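DNA polymerase (Pyrobaculum calidifontis, PDB 5MDN) is a family B DNA polymerase that probably extends DNA from deoxyribonucleoside triphosphates, releasing diphosphate. Local coordinates at residues A[395-401]-A[515-520]. Numbering follows the deposited sequence.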
ATOM      1  N   ARG A 395       3.543 -11.681  10.474  1.00101.38           N
ATOM      2  CA  ARG A 395       3.282 -10.918   9.258  1.00 97.49           C
ATOM      3  C   ARG A 395       4.576 -10.722   8.472  1.00 88.59           C
ATOM      4  O   ARG A 395       5.546 -10.165   8.996  1.00 90.79           O
ATOM      5  CB  ARG A 395       2.624  -9.557   9.544  1.00 97.79           C
ATOM      6  CG  ARG A 395       1.093  -9.563   9.795  1.00 94.59           C
ATOM      7  CD  ARG A 395       0.502  -8.149  10.040  1.00 94.39           C
ATOM      8  NE  ARG A 395      -0.967  -8.214  10.197  1.00 95.39           N
ATOM      9  CZ  ARG A 395      -1.520  -8.542  11.359  1.00 91.57           C
ATOM     10  NH1 ARG A 395      -0.719  -8.815  12.391  1.00 87.75           N
ATOM     11  NH2 ARG A 395      -2.836  -8.610  11.487  1.00 88.19           N
ATOM     12  N   GLU A 396       4.583 -11.200   7.234  1.00 96.08           N
ATOM     13  CA  GLU A 396       5.524 -10.976   6.146  1.00 91.02           C
ATOM     14  C   GLU A 396       4.775 -10.581   4.869  1.00 81.01           C
ATOM     15  O   GLU A 396       5.192  -9.651   4.157  1.00 85.44           O
ATOM     16  CB  GLU A 396       6.411 -12.180   5.882  1.00 95.62           C
ATOM     17  CG  GLU A 396       5.666 -13.401   5.373  1.00 97.41           C
ATOM     18  CD  GLU A 396       6.583 -14.573   5.155  1.00 98.30           C
ATOM     19  OE1 GLU A 396       7.465 -14.800   6.011  1.00 98.98           O
ATOM     20  OE2 GLU A 396       6.440 -15.251   4.118  1.00 94.58           O
ATOM     21  N   TYR A 397       3.623 -11.203   4.618  1.00 83.97           N
ATOM     22  CA  TYR A 397       2.768 -11.081   3.437  1.00 81.16           C
ATOM     23  C   TYR A 397       3.531 -11.205   2.123  1.00 86.85           C
ATOM     24  O   TYR A 397       4.687 -10.787   2.007  1.00 86.83           O
ATOM     25  CB  TYR A 397       1.985  -9.775   3.448  1.00 70.29           C
ATOM     26  CG  TYR A 397       0.925  -9.739   2.359  1.00 66.38           C
ATOM     27  CD1 TYR A 397      -0.052 -10.728   2.298  1.00 65.23           C
ATOM     28  CD2 TYR A 397       0.891  -8.726   1.403  1.00 63.39           C
ATOM     29  CE1 TYR A 397      -1.017 -10.718   1.327  1.00 62.50           C
ATOM     30  CE2 TYR A 397      -0.082  -8.712   0.428  1.00 61.86           C
ATOM     31  CZ  TYR A 397      -1.031  -9.709   0.399  1.00 61.28           C
ATOM     32  OH  TYR A 397      -1.998  -9.696  -0.572  1.00 60.19           O
ATOM     33  N   GLU A 398       2.869 -11.762   1.111  1.00 76.52           N
ATOM     34  CA  GLU A 398       3.508 -12.055  -0.166  1.00 84.84           C
ATOM     35  C   GLU A 398       2.506 -11.805  -1.300  1.00 88.39           C
ATOM     36  O   GLU A 398       1.538 -12.563  -1.478  1.00 87.42           O
ATOM     37  CB  GLU A 398       4.081 -13.465  -0.121  1.00 88.40           C
ATOM     38  CG  GLU A 398       3.109 -14.505   0.343  1.00 89.31           C
ATOM     39  CD  GLU A 398       2.467 -15.145  -0.840  1.00 91.72           C
ATOM     40  OE1 GLU A 398       3.200 -15.300  -1.835  1.00 94.55           O
ATOM     41  OE2 GLU A 398       1.257 -15.467  -0.801  1.00 90.11           O
ATOM     42  N   PRO A 399       2.657 -10.704  -2.026  1.00 84.38           N
ATOM     43  CA  PRO A 399       1.600 -10.266  -2.953  1.00 88.80           C
ATOM     44  C   PRO A 399       1.337 -11.174  -4.147  1.00 95.61           C
ATOM     45  O   PRO A 399       1.844 -10.945  -5.252  1.00 90.72           O
ATOM     46  CB  PRO A 399       2.089  -8.880  -3.397  1.00 84.99           C
ATOM     47  CG  PRO A 399       3.014  -8.425  -2.290  1.00 81.24           C
ATOM     48  CD  PRO A 399       3.678  -9.666  -1.793  1.00 81.54           C
ATOM     49  N   TYR A 400       0.577 -12.246  -3.892  1.00 88.45           N
ATOM     50  CA  TYR A 400      -0.395 -12.825  -4.818  1.00 93.02           C
ATOM     51  C   TYR A 400       0.108 -14.035  -5.599  1.00 94.81           C
ATOM     52  O   TYR A 400      -0.700 -14.695  -6.243  1.00 86.01           O
ATOM     53  CB  TYR A 400      -0.893 -11.766  -5.812  1.00 97.57           C
ATOM     54  CG  TYR A 400      -2.299 -12.022  -6.314  1.00100.08           C
ATOM     55  CD1 TYR A 400      -3.381 -11.919  -5.446  1.00101.06           C
ATOM     56  CD2 TYR A 400      -2.546 -12.368  -7.633  1.00 97.12           C
ATOM     57  CE1 TYR A 400      -4.673 -12.141  -5.880  1.00 95.13           C
ATOM     58  CE2 TYR A 400      -3.837 -12.599  -8.079  1.00 94.35           C
ATOM     59  CZ  TYR A 400      -4.907 -12.484  -7.196  1.00 91.81           C
ATOM     60  OH  TYR A 400      -6.212 -12.707  -7.608  1.00 87.12           O
ATOM     61  N   LYS A 401       1.409 -14.364  -5.547  1.00112.15           N
ATOM     62  CA  LYS A 401       1.923 -15.597  -6.176  1.00104.91           C
ATOM     63  C   LYS A 401       1.474 -15.876  -7.616  1.00 99.87           C
ATOM     64  O   LYS A 401       0.553 -16.670  -7.849  1.00 99.83           O
ATOM     65  CB  LYS A 401       1.613 -16.854  -5.346  1.00102.18           C
ATOM     66  CG  LYS A 401       2.364 -16.951  -4.037  1.00 99.08           C
ATOM     67  CD  LYS A 401       2.016 -18.186  -3.221  1.00 93.12           C
ATOM     68  CE  LYS A 401       0.563 -18.185  -2.778  1.00 86.71           C
ATOM     69  NZ  LYS A 401       0.110 -17.010  -1.944  1.00 84.62           N
ATOM     70  N   TYR A 515      -7.721 -14.628  -2.751  1.00 59.91           N
ATOM     71  CA  TYR A 515      -6.840 -15.713  -3.181  1.00 62.77           C
ATOM     72  C   TYR A 515      -5.405 -15.495  -2.714  1.00 60.72           C
ATOM     73  O   TYR A 515      -4.746 -16.434  -2.250  1.00 61.17           O
ATOM     74  CB  TYR A 515      -6.902 -15.853  -4.701  1.00 67.35           C
ATOM     75  CG  TYR A 515      -5.853 -16.767  -5.292  1.00 69.42           C
ATOM     76  CD1 TYR A 515      -5.896 -18.139  -5.078  1.00 72.13           C
ATOM     77  CD2 TYR A 515      -4.833 -16.258  -6.081  1.00 72.71           C
ATOM     78  CE1 TYR A 515      -4.939 -18.976  -5.626  1.00 74.24           C
ATOM     79  CE2 TYR A 515      -3.875 -17.083  -6.633  1.00 74.68           C
ATOM     80  CZ  TYR A 515      -3.931 -18.440  -6.403  1.00 74.88           C
ATOM     81  OH  TYR A 515      -2.971 -19.252  -6.958  1.00 75.82           O
ATOM     82  N   GLY A 516      -4.899 -14.266  -2.836  1.00 63.95           N
ATOM     83  CA  GLY A 516      -3.570 -13.973  -2.322  1.00 61.11           C
ATOM     84  C   GLY A 516      -3.476 -14.132  -0.816  1.00 59.70           C
ATOM     85  O   GLY A 516      -2.447 -14.563  -0.289  1.00 60.19           O
ATOM     86  N   TYR A 517      -4.546 -13.775  -0.101  1.00 59.30           N
ATOM     87  CA  TYR A 517      -4.534 -13.855   1.356  1.00 57.60           C
ATOM     88  C   TYR A 517      -4.478 -15.300   1.837  1.00 57.43           C
ATOM     89  O   TYR A 517      -3.715 -15.633   2.752  1.00 51.63           O
ATOM     90  CB  TYR A 517      -5.763 -13.147   1.928  1.00 55.91           C
ATOM     91  CG  TYR A 517      -6.016 -13.455   3.386  1.00 54.29           C
ATOM     92  CD1 TYR A 517      -5.325 -12.788   4.388  1.00 52.93           C
ATOM     93  CD2 TYR A 517      -6.948 -14.414   3.760  1.00 54.32           C
ATOM     94  CE1 TYR A 517      -5.555 -13.070   5.723  1.00 53.09           C
ATOM     95  CE2 TYR A 517      -7.183 -14.704   5.089  1.00 53.43           C
ATOM     96  CZ  TYR A 517      -6.485 -14.029   6.067  1.00 52.86           C
ATOM     97  OH  TYR A 517      -6.717 -14.313   7.392  1.00 53.27           O
ATOM     98  N   LEU A 518      -5.291 -16.175   1.241  1.00 52.65           N
ATOM     99  CA  LEU A 518      -5.403 -17.547   1.723  1.00 58.08           C
ATOM    100  C   LEU A 518      -4.156 -18.378   1.457  1.00 61.34           C
ATOM    101  O   LEU A 518      -4.051 -19.486   1.993  1.00 57.85           O
ATOM    102  CB  LEU A 518      -6.622 -18.223   1.096  1.00 60.78           C
ATOM    103  CG  LEU A 518      -7.964 -17.564   1.421  1.00 60.61           C
ATOM    104  CD1 LEU A 518      -9.058 -18.079   0.504  1.00 62.96           C
ATOM    105  CD2 LEU A 518      -8.331 -17.789   2.878  1.00 60.80           C
ATOM    106  N   GLY A 519      -3.218 -17.881   0.653  1.00 65.45           N
ATOM    107  CA  GLY A 519      -1.948 -18.554   0.457  1.00 63.72           C
ATOM    108  C   GLY A 519      -0.887 -18.063   1.417  1.00 61.59           C
ATOM    109  O   GLY A 519       0.099 -18.757   1.686  1.00 64.56           O
ATOM    110  N   TRP A 520      -1.085 -16.852   1.934  1.00 64.37           N
ATOM    111  CA  TRP A 520      -0.196 -16.248   2.918  1.00 66.70           C
ATOM    112  C   TRP A 520      -0.141 -17.119   4.166  1.00 70.93           C
ATOM    113  O   TRP A 520      -1.108 -17.174   4.931  1.00 73.33           O
ATOM    114  CB  TRP A 520      -0.676 -14.828   3.240  1.00 65.85           C
ATOM    115  CG  TRP A 520       0.030 -14.140   4.368  1.00 65.96           C
ATOM    116  CD1 TRP A 520       1.307 -14.355   4.805  1.00 66.16           C
ATOM    117  CD2 TRP A 520      -0.507 -13.102   5.197  1.00 67.13           C
ATOM    118  NE1 TRP A 520       1.593 -13.520   5.859  1.00 66.87           N
ATOM    119  CE2 TRP A 520       0.495 -12.741   6.118  1.00 66.33           C
ATOM    120  CE3 TRP A 520      -1.741 -12.447   5.251  1.00 64.91           C
ATOM    121  CZ2 TRP A 520       0.301 -11.753   7.082  1.00 63.99           C
ATOM    122  CZ3 TRP A 520      -1.932 -11.467   6.208  1.00 62.13           C
ATOM    123  CH2 TRP A 520      -0.917 -11.128   7.110  1.00 62.61           C
TER
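Two sequence motifs of family B polymerases meet here: Y400 and K401 open the YxGG/A motif, and Y515-G516 close the Kx3Nx2YG motif of the fingers. The CA atoms of Y400 and G516 are 4.2 Å apart. Y400 CE1 lies 3.7 Å from G516 N, and an ideal CB on G516 would fall 2.8 Å from Y400 CD1, a clash, so glycine suits this crossing. Beside it, the edge of Y515 meets the face of Y400 in a T-shaped pair (centroids 5.6 Å, planes 82°), while Y400 OH hydrogen-bonds N512 O, a residue of the same fingers motif. Further along, W520 receives Y397 twice: Y397 CA stands 3.8 Å from the five-membered ring centroid, 17° off its normal (CH-pi), and the Y397 ring points its edge at the six-membered ring (5.4 Å, 78°). R395 CG touches W520 CZ2 at 3.6 Å. Two T-shaped pairs thus join the loop before palm strand 404-406 to the fingers motif's YG end and to W520 just after it, a junction characteristic of the family B polymerase fold.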